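Local coordinates for protein acetamidase (PDB 2II1) that binds calcium ions and probably hydrolyses carbon-nitrogen bonds in linear amides, at residues 109-112 and 117-120; 248-253 and 290-295. All blocks are in the same frame, centred on the assembly; numbering follows the deposited sequence.

Interaction 1: 109-112 and 117-120; sequences KLFP and DVVY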
# COMPACT_ATOMS: atom_id res chain seq x y z
N LYS A 109 -5.35 -19.61 -17.03
CA LYS A 109 -4.21 -20.41 -16.66
C LYS A 109 -4.45 -21.14 -15.34
O LYS A 109 -5.00 -20.56 -14.37
CB LYS A 109 -2.97 -19.54 -16.60
CG LYS A 109 -1.68 -20.27 -16.30
CD LYS A 109 -0.59 -19.28 -15.92
CE LYS A 109 0.63 -19.98 -15.37
NZ LYS A 109 1.16 -21.04 -16.29
N LEU A 110 -4.01 -22.40 -15.31
CA LEU A 110 -4.16 -23.29 -14.16
C LEU A 110 -2.85 -23.42 -13.38
O LEU A 110 -1.76 -23.49 -13.95
CB LEU A 110 -4.70 -24.68 -14.60
CG LEU A 110 -6.20 -24.70 -15.00
CD1 LEU A 110 -6.67 -26.04 -15.56
CD2 LEU A 110 -7.06 -24.34 -13.82
N PHE A 111 -2.98 -23.41 -12.05
CA PHE A 111 -1.83 -23.42 -11.16
C PHE A 111 -1.97 -24.61 -10.25
O PHE A 111 -2.77 -24.60 -9.32
CB PHE A 111 -1.77 -22.15 -10.29
CG PHE A 111 -1.57 -20.91 -11.08
CD1 PHE A 111 -2.63 -20.35 -11.79
CD2 PHE A 111 -0.33 -20.30 -11.14
CE1 PHE A 111 -2.46 -19.21 -12.56
CE2 PHE A 111 -0.15 -19.15 -11.91
CZ PHE A 111 -1.22 -18.60 -12.63
N PRO A 112 -1.20 -25.66 -10.53
CA PRO A 112 -1.03 -26.74 -9.55
C PRO A 112 -0.49 -26.23 -8.20
O PRO A 112 0.43 -25.39 -8.16
CB PRO A 112 -0.03 -27.69 -10.19
CG PRO A 112 0.26 -27.17 -11.56
CD PRO A 112 -0.45 -25.89 -11.79
N ASP A 117 3.89 -24.57 -2.37
CA ASP A 117 4.12 -23.71 -3.56
C ASP A 117 2.90 -23.61 -4.49
O ASP A 117 2.16 -24.58 -4.63
CB ASP A 117 5.30 -24.26 -4.41
CG ASP A 117 6.62 -24.30 -3.64
OD1 ASP A 117 6.95 -23.31 -2.95
OD2 ASP A 117 7.33 -25.31 -3.73
N VAL A 118 2.70 -22.45 -5.11
CA VAL A 118 1.83 -22.31 -6.29
C VAL A 118 2.71 -22.42 -7.56
O VAL A 118 3.62 -21.60 -7.80
CB VAL A 118 1.00 -20.98 -6.29
CG1 VAL A 118 0.16 -20.85 -7.56
CG2 VAL A 118 0.11 -20.84 -5.04
N VAL A 119 2.47 -23.45 -8.36
CA VAL A 119 3.29 -23.67 -9.54
C VAL A 119 2.82 -22.78 -10.71
O VAL A 119 1.74 -23.01 -11.27
CB VAL A 119 3.33 -25.18 -9.94
CG1 VAL A 119 4.21 -25.37 -11.20
CG2 VAL A 119 3.89 -26.02 -8.80
N TYR A 120 3.63 -21.77 -11.06
CA TYR A 120 3.33 -20.83 -12.16
C TYR A 120 3.85 -21.38 -13.50
O TYR A 120 3.15 -21.38 -14.50
CB TYR A 120 3.96 -19.45 -11.85
CG TYR A 120 3.76 -18.36 -12.90
CD1 TYR A 120 4.54 -18.31 -14.07
CD2 TYR A 120 2.84 -17.33 -12.69
CE1 TYR A 120 4.37 -17.28 -15.03
CE2 TYR A 120 2.66 -16.31 -13.63
CZ TYR A 120 3.42 -16.29 -14.80
OH TYR A 120 3.24 -15.27 -15.71
O HOH W 1 0.82 -23.10 -13.61
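Val119 N donates to Pro112 O at 2.8 Å, almost straight, with 167° at the hydrogen. The two residues lie on 117-120 and 109-112, the two arms of a beta hairpin. Further along, the strands splay, and a side chain and a water take over the pairing. Lys109 NZ donates to Tyr120 O at 2.7 Å, nearly in line with the carbonyl. The lysine chain runs extended, with CG anti to the backbone N, and bends only at its last torsion, chi4 54°, which turns NZ onto the carbonyl. The water lies between Leu110 O and Val119 O, within hydrogen-bonding distance of both, and probably bridges them.

The aromatic contacts lie beside this polar set. Lys109 CE sits over the centre of the Tyr120 ring, 4.3 Å from its centroid, as a CH-pi contact. NZ is farther from the ring, so any cation-pi attraction is weak. Phe111 and Tyr120 lie side by side and point the same way, with planes at 59°; Tyr120 CD2 meets the edge of the Phe111 ring, 3.6 Å from Phe111 CE2. Shortening Lys109 to an alanine is likely to cost Tyr120 O its amine donor and the tyrosine ring the methylene lying over it.

Aliphatic packing completes the contact. Val118 CG1 lies 3.6 Å from Phe111 CB, and Pro112 CG packs against Val119 CB. Val118 and Phe111 also rest on Val197, towards the calcium-binding His184 and Glu198.

Pro112 has no N-H to donate; its carbonyl carries the direct backbone bond. A lysine amine and a water span the gap where the strands part. Tyr120, just past strand 117-119, is tied through OH to Glu260 O of the second subunit.

Interaction 2: 248-253 and 290-295; sequences TFLANR and HYFEKL
Phe249 has CG anti to its backbone nitrogen (chi1 169°), which carries its ring out from 248-253 towards 290-295. Phe292 has CG anti to the carbonyl carbon (chi1 -63°), and its ring ends nearer the first helix. Leu250, with chi1 at -91°, also brings its end closer than its CB direction suggests. The two rings cross obliquely and meet at one corner each, Phe249 CE2 to Phe292 CE1 at 3.7 Å. The same Phe292 CE1 lies 3.9 Å from Leu250 CD2. That methyl is shared: its other neighbour is Leu295 CD1, at 3.6 Å. Leu250 crosses both Phe292 and Leu295 at about a right angle. All these contacts are apolar. Ala251, next in the helix, belongs to a third calcium site with no ion bound to this chain.

Phe249 and Phe292 each make an edge-to-face pair, with Phe215 and Phe226 respectively. Leu250 also packs on Ala261 and Leu265 of helix 258-268. Leu287 of strand 281-288 touches both Leu250 and Phe292. The contact therefore joins the C-terminal end of helix 235-253 to the short helix 289-294, with helix 258-268 and strand 281-288 packed against it.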
# COMPACT_ATOMS: atom_id res chain seq x y z
N THR A 248 -9.63 8.41 14.31
CA THR A 248 -10.75 8.72 15.19
C THR A 248 -10.87 7.65 16.27
O THR A 248 -11.22 7.97 17.39
CB THR A 248 -12.10 8.92 14.44
OG1 THR A 248 -12.46 7.72 13.76
CG2 THR A 248 -12.03 10.07 13.43
N PHE A 249 -10.59 6.40 15.93
CA PHE A 249 -10.48 5.32 16.95
C PHE A 249 -9.46 5.62 18.08
O PHE A 249 -9.79 5.61 19.27
CB PHE A 249 -10.13 3.97 16.28
CG PHE A 249 -9.75 2.89 17.25
CD1 PHE A 249 -10.54 2.62 18.36
CD2 PHE A 249 -8.63 2.13 17.04
CE1 PHE A 249 -10.18 1.60 19.27
CE2 PHE A 249 -8.26 1.11 17.94
CZ PHE A 249 -9.05 0.86 19.05
N LEU A 250 -8.22 5.88 17.68
CA LEU A 250 -7.13 6.25 18.59
C LEU A 250 -7.48 7.50 19.43
O LEU A 250 -7.22 7.54 20.63
CB LEU A 250 -5.84 6.50 17.77
CG LEU A 250 -4.87 5.35 17.51
CD1 LEU A 250 -3.63 5.85 16.75
CD2 LEU A 250 -4.44 4.70 18.81
N ALA A 251 -8.06 8.51 18.79
CA ALA A 251 -8.42 9.73 19.47
C ALA A 251 -9.51 9.44 20.49
O ALA A 251 -9.35 9.75 21.66
CB ALA A 251 -8.86 10.77 18.48
N ASN A 252 -10.59 8.80 20.04
CA ASN A 252 -11.74 8.50 20.89
C ASN A 252 -11.45 7.57 22.06
O ASN A 252 -12.02 7.73 23.13
CB ASN A 252 -12.88 7.87 20.06
CG ASN A 252 -13.58 8.87 19.17
OD1 ASN A 252 -13.39 10.07 19.30
ND2 ASN A 252 -14.41 8.37 18.26
N ARG A 253 -10.58 6.60 21.84
CA ARG A 253 -10.37 5.53 22.78
C ARG A 253 -9.10 5.70 23.60
O ARG A 253 -8.87 4.93 24.52
CB ARG A 253 -10.36 4.19 22.04
CG ARG A 253 -11.73 3.75 21.54
CD ARG A 253 -12.55 3.18 22.69
NE ARG A 253 -13.81 2.57 22.27
CZ ARG A 253 -14.97 3.22 22.11
NH1 ARG A 253 -15.06 4.53 22.33
NH2 ARG A 253 -16.04 2.55 21.74
N HIS A 290 2.14 -2.99 19.36
CA HIS A 290 2.88 -2.53 20.53
C HIS A 290 2.61 -1.05 20.86
O HIS A 290 2.86 -0.65 21.99
CB HIS A 290 4.39 -2.82 20.38
CG HIS A 290 5.08 -1.96 19.37
ND1 HIS A 290 5.47 -0.66 19.64
CD2 HIS A 290 5.47 -2.22 18.10
CE1 HIS A 290 6.06 -0.15 18.57
NE2 HIS A 290 6.07 -1.07 17.62
N TYR A 291 2.09 -0.26 19.91
CA TYR A 291 1.67 1.13 20.15
C TYR A 291 0.35 1.17 20.92
O TYR A 291 0.17 1.99 21.83
CB TYR A 291 1.55 1.94 18.83
CG TYR A 291 2.88 2.16 18.11
CD1 TYR A 291 3.86 2.99 18.65
CD2 TYR A 291 3.15 1.53 16.90
CE1 TYR A 291 5.06 3.19 18.01
CE2 TYR A 291 4.36 1.73 16.24
CZ TYR A 291 5.30 2.56 16.80
OH TYR A 291 6.50 2.75 16.18
N PHE A 292 -0.57 0.28 20.56
CA PHE A 292 -1.80 0.08 21.32
C PHE A 292 -1.52 -0.42 22.74
O PHE A 292 -2.20 -0.02 23.66
CB PHE A 292 -2.74 -0.90 20.61
CG PHE A 292 -3.19 -0.41 19.28
CD1 PHE A 292 -4.23 0.48 19.18
CD2 PHE A 292 -2.54 -0.80 18.12
CE1 PHE A 292 -4.61 0.95 17.94
CE2 PHE A 292 -2.93 -0.31 16.89
CZ PHE A 292 -3.96 0.55 16.81
N GLU A 293 -0.53 -1.28 22.92
CA GLU A 293 -0.18 -1.76 24.28
C GLU A 293 0.28 -0.56 25.12
O GLU A 293 -0.21 -0.34 26.22
CB GLU A 293 0.93 -2.81 24.24
CG GLU A 293 0.66 -4.01 23.35
N LYS A 294 1.23 0.20 24.58
CA LYS A 294 1.68 1.47 25.15
C LYS A 294 0.53 2.43 25.52
O LYS A 294 0.52 2.99 26.61
CB LYS A 294 2.64 2.19 24.18
CG LYS A 294 4.04 1.59 24.05
CD LYS A 294 4.78 2.16 22.81
CE LYS A 294 6.06 1.42 22.49
NZ LYS A 294 6.79 0.99 23.74
N LEU A 295 -0.44 2.59 24.63
CA LEU A 295 -1.57 3.48 24.88
C LEU A 295 -2.64 2.88 25.81
O LEU A 295 -3.63 3.54 26.08
CB LEU A 295 -2.22 3.94 23.57
CG LEU A 295 -1.36 4.90 22.74
CD1 LEU A 295 -1.90 5.03 21.32
CD2 LEU A 295 -1.24 6.26 23.45

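How the interactions relate
Along the chain, interaction 1 comes first. It closes the tight turn between strands 107-114 and 117-119, the middle pair of a four-stranded antiparallel sheet. Interaction 2 begins much later and closes a longer loop. Its 36 intervening residues include helix 258-268 and strands 270-275 and 281-288, and it brings helix 289-294 back to helix 235-253. The two loops follow one another and neither nest nor cross. The centres of interaction 1 and interaction 2 are about 41 Å apart. They lie on opposite sides of the chain's centre. One contact is local to a hairpin; the other ties helices near the C terminus together. Residues of both segment pairs touch the second subunit.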